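Local coordinates for protein 4-hydroxybutyrate CoA-transferase (Porphyromonas gingivalis, PDB 3EH7) that probably transfers coenzyme A from an acyl-CoA to a carboxylate such as acetate or 4-hydroxybutyrate, at residues T263-M275 with P288-D300. Sequence-based numbering, arbitrary orientation.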
loop_
_atom_site.group_PDB
_atom_site.type_symbol
_atom_site.label_atom_id
_atom_site.label_comp_id
_atom_site.label_asym_id
_atom_site.label_seq_id
_atom_site.Cartn_x
_atom_site.Cartn_y
_atom_site.Cartn_z
ATOM N N THR A 263 -2.472 -13.496 -19.126
ATOM C CA THR A 263 -2.065 -14.650 -18.361
ATOM C C THR A 263 -3.092 -15.014 -17.293
ATOM O O THR A 263 -2.939 -16.022 -16.623
ATOM C CB THR A 263 -0.709 -14.379 -17.732
ATOM O OG1 THR A 263 -0.789 -13.141 -17.016
ATOM C CG2 THR A 263 0.375 -14.309 -18.868
ATOM N N LEU A 264 -4.126 -14.193 -17.138
ATOM C CA LEU A 264 -5.262 -14.511 -16.289
ATOM C C LEU A 264 -6.506 -14.205 -17.104
ATOM O O LEU A 264 -6.573 -13.166 -17.731
ATOM C CB LEU A 264 -5.252 -13.652 -15.013
ATOM C CG LEU A 264 -6.253 -14.072 -13.928
ATOM C CD1 LEU A 264 -5.857 -15.436 -13.261
ATOM C CD2 LEU A 264 -6.386 -12.955 -12.886
ATOM N N HIS A 265 -7.484 -15.098 -17.073
ATOM C CA HIS A 265 -8.715 -14.938 -17.820
ATOM C C HIS A 265 -8.465 -14.536 -19.265
ATOM O O HIS A 265 -8.939 -13.485 -19.698
ATOM C CB HIS A 265 -9.644 -13.942 -17.115
ATOM C CG HIS A 265 -9.983 -14.351 -15.717
ATOM N ND1 HIS A 265 -10.717 -15.489 -15.431
ATOM C CD2 HIS A 265 -9.615 -13.829 -14.527
ATOM C CE1 HIS A 265 -10.811 -15.625 -14.118
ATOM N NE2 HIS A 265 -10.154 -14.629 -13.542
ATOM N N PRO A 266 -7.721 -15.383 -20.012
ATOM C CA PRO A 266 -7.402 -15.089 -21.395
ATOM C C PRO A 266 -8.642 -14.991 -22.253
ATOM O O PRO A 266 -9.620 -15.708 -22.023
ATOM C CB PRO A 266 -6.507 -16.250 -21.825
ATOM C CG PRO A 266 -6.800 -17.331 -20.880
ATOM C CD PRO A 266 -7.182 -16.689 -19.587
ATOM N N GLY A 267 -8.619 -14.039 -23.181
ATOM C CA GLY A 267 -9.742 -13.776 -24.059
ATOM C C GLY A 267 -10.946 -13.094 -23.438
ATOM O O GLY A 267 -11.947 -12.911 -24.112
ATOM N N LYS A 268 -10.870 -12.720 -22.166
ATOM C CA LYS A 268 -12.009 -12.126 -21.470
ATOM C C LYS A 268 -11.720 -10.698 -21.045
ATOM O O LYS A 268 -10.586 -10.385 -20.709
ATOM C CB LYS A 268 -12.367 -12.936 -20.211
ATOM C CG LYS A 268 -12.542 -14.458 -20.425
ATOM C CD LYS A 268 -13.753 -14.796 -21.272
ATOM C CE LYS A 268 -13.871 -16.315 -21.469
ATOM N NZ LYS A 268 -13.872 -17.018 -20.154
HETATM N N MSE A 269 -12.756 -9.848 -21.052
HETATM C CA MSE A 269 -12.686 -8.525 -20.451
HETATM C C MSE A 269 -13.205 -8.679 -19.027
HETATM O O MSE A 269 -14.375 -8.988 -18.828
HETATM C CB MSE A 269 -13.561 -7.520 -21.208
HETATM C CG MSE A 269 -13.186 -7.314 -22.686
HETATM SE SE MSE A 269 -14.752 -6.648 -23.632
HETATM C CE MSE A 269 -15.309 -8.359 -24.381
ATOM N N VAL A 270 -12.330 -8.476 -18.051
ATOM C CA VAL A 270 -12.662 -8.668 -16.636
ATOM C C VAL A 270 -12.745 -7.295 -15.974
ATOM O O VAL A 270 -11.858 -6.444 -16.177
ATOM C CB VAL A 270 -11.596 -9.534 -15.980
ATOM C CG1 VAL A 270 -11.766 -9.576 -14.461
ATOM C CG2 VAL A 270 -11.626 -10.934 -16.585
ATOM N N ALA A 271 -13.815 -7.080 -15.221
ATOM C CA ALA A 271 -14.119 -5.818 -14.574
ATOM C C ALA A 271 -14.941 -6.123 -13.323
ATOM O O ALA A 271 -15.311 -7.256 -13.097
ATOM C CB ALA A 271 -14.900 -4.866 -15.538
ATOM N N THR A 272 -15.236 -5.103 -12.522
ATOM C CA THR A 272 -16.113 -5.267 -11.361
ATOM C C THR A 272 -17.394 -4.468 -11.485
ATOM O O THR A 272 -18.394 -4.853 -10.904
ATOM C CB THR A 272 -15.357 -5.029 -10.019
ATOM O OG1 THR A 272 -16.089 -5.618 -8.939
ATOM C CG2 THR A 272 -15.068 -3.545 -9.727
ATOM N N PHE A 273 -17.394 -3.395 -12.289
ATOM C CA PHE A 273 -18.617 -2.669 -12.665
ATOM C C PHE A 273 -18.434 -2.035 -14.052
ATOM O O PHE A 273 -17.309 -1.968 -14.596
ATOM C CB PHE A 273 -19.078 -1.662 -11.574
ATOM C CG PHE A 273 -18.333 -0.332 -11.553
ATOM C CD1 PHE A 273 -17.113 -0.204 -10.877
ATOM C CD2 PHE A 273 -18.858 0.788 -12.179
ATOM C CE1 PHE A 273 -16.409 1.012 -10.830
ATOM C CE2 PHE A 273 -18.153 2.039 -12.165
ATOM C CZ PHE A 273 -16.937 2.148 -11.475
ATOM N N LEU A 274 -19.557 -1.635 -14.649
ATOM C CA LEU A 274 -19.563 -1.096 -16.026
ATOM C C LEU A 274 -20.475 0.101 -16.098
ATOM O O LEU A 274 -21.475 0.166 -15.377
ATOM C CB LEU A 274 -20.082 -2.131 -17.015
ATOM C CG LEU A 274 -19.300 -3.427 -17.090
ATOM C CD1 LEU A 274 -20.054 -4.464 -17.893
ATOM C CD2 LEU A 274 -17.879 -3.182 -17.651
HETATM N N MSE A 275 -20.111 1.056 -16.950
HETATM C CA MSE A 275 -20.963 2.205 -17.250
HETATM C C MSE A 275 -20.604 2.786 -18.615
HETATM O O MSE A 275 -19.426 2.871 -18.965
HETATM C CB MSE A 275 -20.807 3.276 -16.170
HETATM C CG MSE A 275 -21.629 4.520 -16.436
HETATM SE SE MSE A 275 -21.860 5.616 -14.865
HETATM C CE MSE A 275 -20.686 4.677 -13.657
ATOM N N PRO A 288 -20.395 -13.785 -23.305
ATOM C CA PRO A 288 -19.518 -14.516 -22.384
ATOM C C PRO A 288 -18.064 -14.045 -22.378
ATOM O O PRO A 288 -17.299 -14.505 -21.550
ATOM C CB PRO A 288 -19.607 -15.971 -22.874
ATOM C CG PRO A 288 -20.058 -15.896 -24.272
ATOM C CD PRO A 288 -20.801 -14.599 -24.462
ATOM N N ASP A 289 -17.673 -13.169 -23.298
ATOM C CA ASP A 289 -16.330 -12.621 -23.268
ATOM C C ASP A 289 -16.191 -11.496 -22.241
ATOM O O ASP A 289 -15.097 -10.997 -22.058
ATOM C CB ASP A 289 -15.933 -12.089 -24.647
ATOM C CG ASP A 289 -15.859 -13.191 -25.697
ATOM O OD1 ASP A 289 -15.657 -14.352 -25.310
ATOM O OD2 ASP A 289 -16.022 -12.895 -26.892
ATOM N N VAL A 290 -17.301 -11.082 -21.621
ATOM C CA VAL A 290 -17.297 -10.073 -20.575
ATOM C C VAL A 290 -17.643 -10.769 -19.277
ATOM O O VAL A 290 -18.696 -11.421 -19.191
ATOM C CB VAL A 290 -18.349 -8.961 -20.816
ATOM C CG1 VAL A 290 -18.348 -7.944 -19.658
ATOM C CG2 VAL A 290 -18.115 -8.261 -22.157
ATOM N N GLU A 291 -16.755 -10.652 -18.280
ATOM C CA GLU A 291 -16.971 -11.287 -17.010
ATOM C C GLU A 291 -16.771 -10.288 -15.879
ATOM O O GLU A 291 -15.704 -9.663 -15.765
ATOM C CB GLU A 291 -16.044 -12.514 -16.852
ATOM C CG GLU A 291 -16.450 -13.651 -17.756
ATOM C CD GLU A 291 -15.562 -14.889 -17.642
ATOM O OE1 GLU A 291 -14.517 -14.848 -16.954
ATOM O OE2 GLU A 291 -15.893 -15.888 -18.312
ATOM N N LEU A 292 -17.821 -10.101 -15.076
ATOM C CA LEU A 292 -17.693 -9.324 -13.857
ATOM C C LEU A 292 -17.518 -10.245 -12.670
ATOM O O LEU A 292 -18.121 -11.328 -12.614
ATOM C CB LEU A 292 -18.876 -8.406 -13.608
ATOM C CG LEU A 292 -19.142 -7.276 -14.606
ATOM C CD1 LEU A 292 -19.932 -6.112 -13.982
ATOM C CD2 LEU A 292 -17.854 -6.802 -15.321
ATOM N N TYR A 293 -16.671 -9.795 -11.735
ATOM C CA TYR A 293 -16.469 -10.455 -10.441
ATOM C C TYR A 293 -16.543 -9.396 -9.349
ATOM O O TYR A 293 -16.359 -8.199 -9.605
ATOM C CB TYR A 293 -15.108 -11.133 -10.374
ATOM C CG TYR A 293 -14.850 -12.165 -11.434
ATOM C CD1 TYR A 293 -14.424 -11.795 -12.704
ATOM C CD2 TYR A 293 -15.023 -13.528 -11.158
ATOM C CE1 TYR A 293 -14.183 -12.750 -13.677
ATOM C CE2 TYR A 293 -14.806 -14.483 -12.107
ATOM C CZ TYR A 293 -14.369 -14.110 -13.365
ATOM O OH TYR A 293 -14.165 -15.100 -14.326
ATOM N N PRO A 294 -16.799 -9.828 -8.111
ATOM C CA PRO A 294 -16.815 -8.878 -7.021
ATOM C C PRO A 294 -15.453 -8.225 -6.785
ATOM O O PRO A 294 -14.373 -8.760 -7.153
ATOM C CB PRO A 294 -17.293 -9.702 -5.813
ATOM C CG PRO A 294 -17.220 -11.110 -6.220
ATOM C CD PRO A 294 -17.233 -11.174 -7.701
ATOM N N VAL A 295 -15.510 -7.050 -6.184
ATOM C CA VAL A 295 -14.337 -6.201 -6.122
ATOM C C VAL A 295 -13.165 -6.831 -5.329
ATOM O O VAL A 295 -11.993 -6.531 -5.612
ATOM C CB VAL A 295 -14.695 -4.778 -5.625
ATOM C CG1 VAL A 295 -15.150 -4.798 -4.112
ATOM C CG2 VAL A 295 -13.505 -3.810 -5.886
ATOM N N ASP A 296 -13.475 -7.714 -4.359
ATOM C CA ASP A 296 -12.435 -8.370 -3.586
ATOM C C ASP A 296 -11.652 -9.370 -4.417
ATOM O O ASP A 296 -10.592 -9.814 -3.991
ATOM C CB ASP A 296 -12.974 -9.024 -2.303
ATOM C CG ASP A 296 -14.061 -10.048 -2.559
ATOM O OD1 ASP A 296 -14.914 -9.852 -3.445
ATOM O OD2 ASP A 296 -14.101 -11.023 -1.813
ATOM N N TYR A 297 -12.162 -9.737 -5.592
ATOM C CA TYR A 297 -11.395 -10.508 -6.534
ATOM C C TYR A 297 -10.672 -9.593 -7.505
ATOM O O TYR A 297 -9.423 -9.581 -7.555
ATOM C CB TYR A 297 -12.292 -11.533 -7.261
ATOM C CG TYR A 297 -11.549 -12.363 -8.279
ATOM C CD1 TYR A 297 -10.761 -13.435 -7.889
ATOM C CD2 TYR A 297 -11.615 -12.056 -9.634
ATOM C CE1 TYR A 297 -10.066 -14.196 -8.818
ATOM C CE2 TYR A 297 -10.948 -12.807 -10.564
ATOM C CZ TYR A 297 -10.179 -13.876 -10.158
ATOM O OH TYR A 297 -9.511 -14.584 -11.091
ATOM N N VAL A 298 -11.424 -8.759 -8.226
ATOM C CA VAL A 298 -10.845 -7.959 -9.331
ATOM C C VAL A 298 -9.768 -6.974 -8.888
ATOM O O VAL A 298 -8.731 -6.829 -9.574
ATOM C CB VAL A 298 -11.909 -7.232 -10.173
ATOM C CG1 VAL A 298 -11.270 -6.436 -11.367
ATOM C CG2 VAL A 298 -12.970 -8.230 -10.670
ATOM N N ASN A 299 -9.997 -6.298 -7.759
ATOM C CA ASN A 299 -9.133 -5.210 -7.321
ATOM C C ASN A 299 -8.075 -5.676 -6.316
ATOM O O ASN A 299 -7.331 -4.870 -5.779
ATOM C CB ASN A 299 -9.962 -4.076 -6.679
ATOM C CG ASN A 299 -10.478 -3.045 -7.670
ATOM O OD1 ASN A 299 -11.012 -3.389 -8.730
ATOM N ND2 ASN A 299 -10.421 -1.775 -7.271
ATOM N N ASP A 300 -8.028 -6.967 -6.018
ATOM C CA ASP A 300 -7.030 -7.460 -5.089
ATOM C C ASP A 300 -5.661 -7.325 -5.779
ATOM O O ASP A 300 -5.469 -7.855 -6.863
ATOM C CB ASP A 300 -7.282 -8.901 -4.778
ATOM C CG ASP A 300 -6.350 -9.437 -3.696
ATOM O OD1 ASP A 300 -5.161 -9.039 -3.584
ATOM O OD2 ASP A 300 -6.819 -10.276 -2.954
#
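The imidazole of H265 has Y293 CE1 over one face, the two rings meeting obliquely with planes 34° apart, and the hydroxyl of Y297 at its edge. There H265 NE2 and Y297 OH share a hydrogen bond of 2.5 Å, which either could donate. Y297 also lays CE2 over the centre of the Y293 ring, 4.0 Å above its plane, completing an aromatic cluster. Tyrosine suits both places, offering a flat ring for packing and a hydroxyl for bonding: Y293 OH donates to E291 OE1 (2.7 Å) from above the carboxylate plane. The other oxygen, E291 OE2, takes a salt bridge from K268 NZ at 3.0 Å; bends at chi2 and chi4 fold the long lysine chain back to it. Each carboxylate oxygen thus has its own donor, which should limit rotation of the group.

The backbones that carry these side chains pair in parallel, M269 with V290, V270 with E291 and A271 with L292. E291 straddles V270, its N bonding to M269 O and its O accepting from A271 N. On the face opposite V270 and E291, M269 CE packs on V290 CG2 (3.6 Å), while small A271 admits L292 CD2 to 3.5 Å from its CB. Beyond the pairing, T272 OG1 donates to Y293 O at 2.7 Å, in the carbonyl plane.

Helix 278-284 makes the beta-alpha-beta crossover between these adjacent parallel strands, F283 meeting M269 and I284 touching V290 and L274. In the sheet, 269-271 and 290-292 lie between strands 238-240 and 167-168, and helix 295-298 follows strand 290-292.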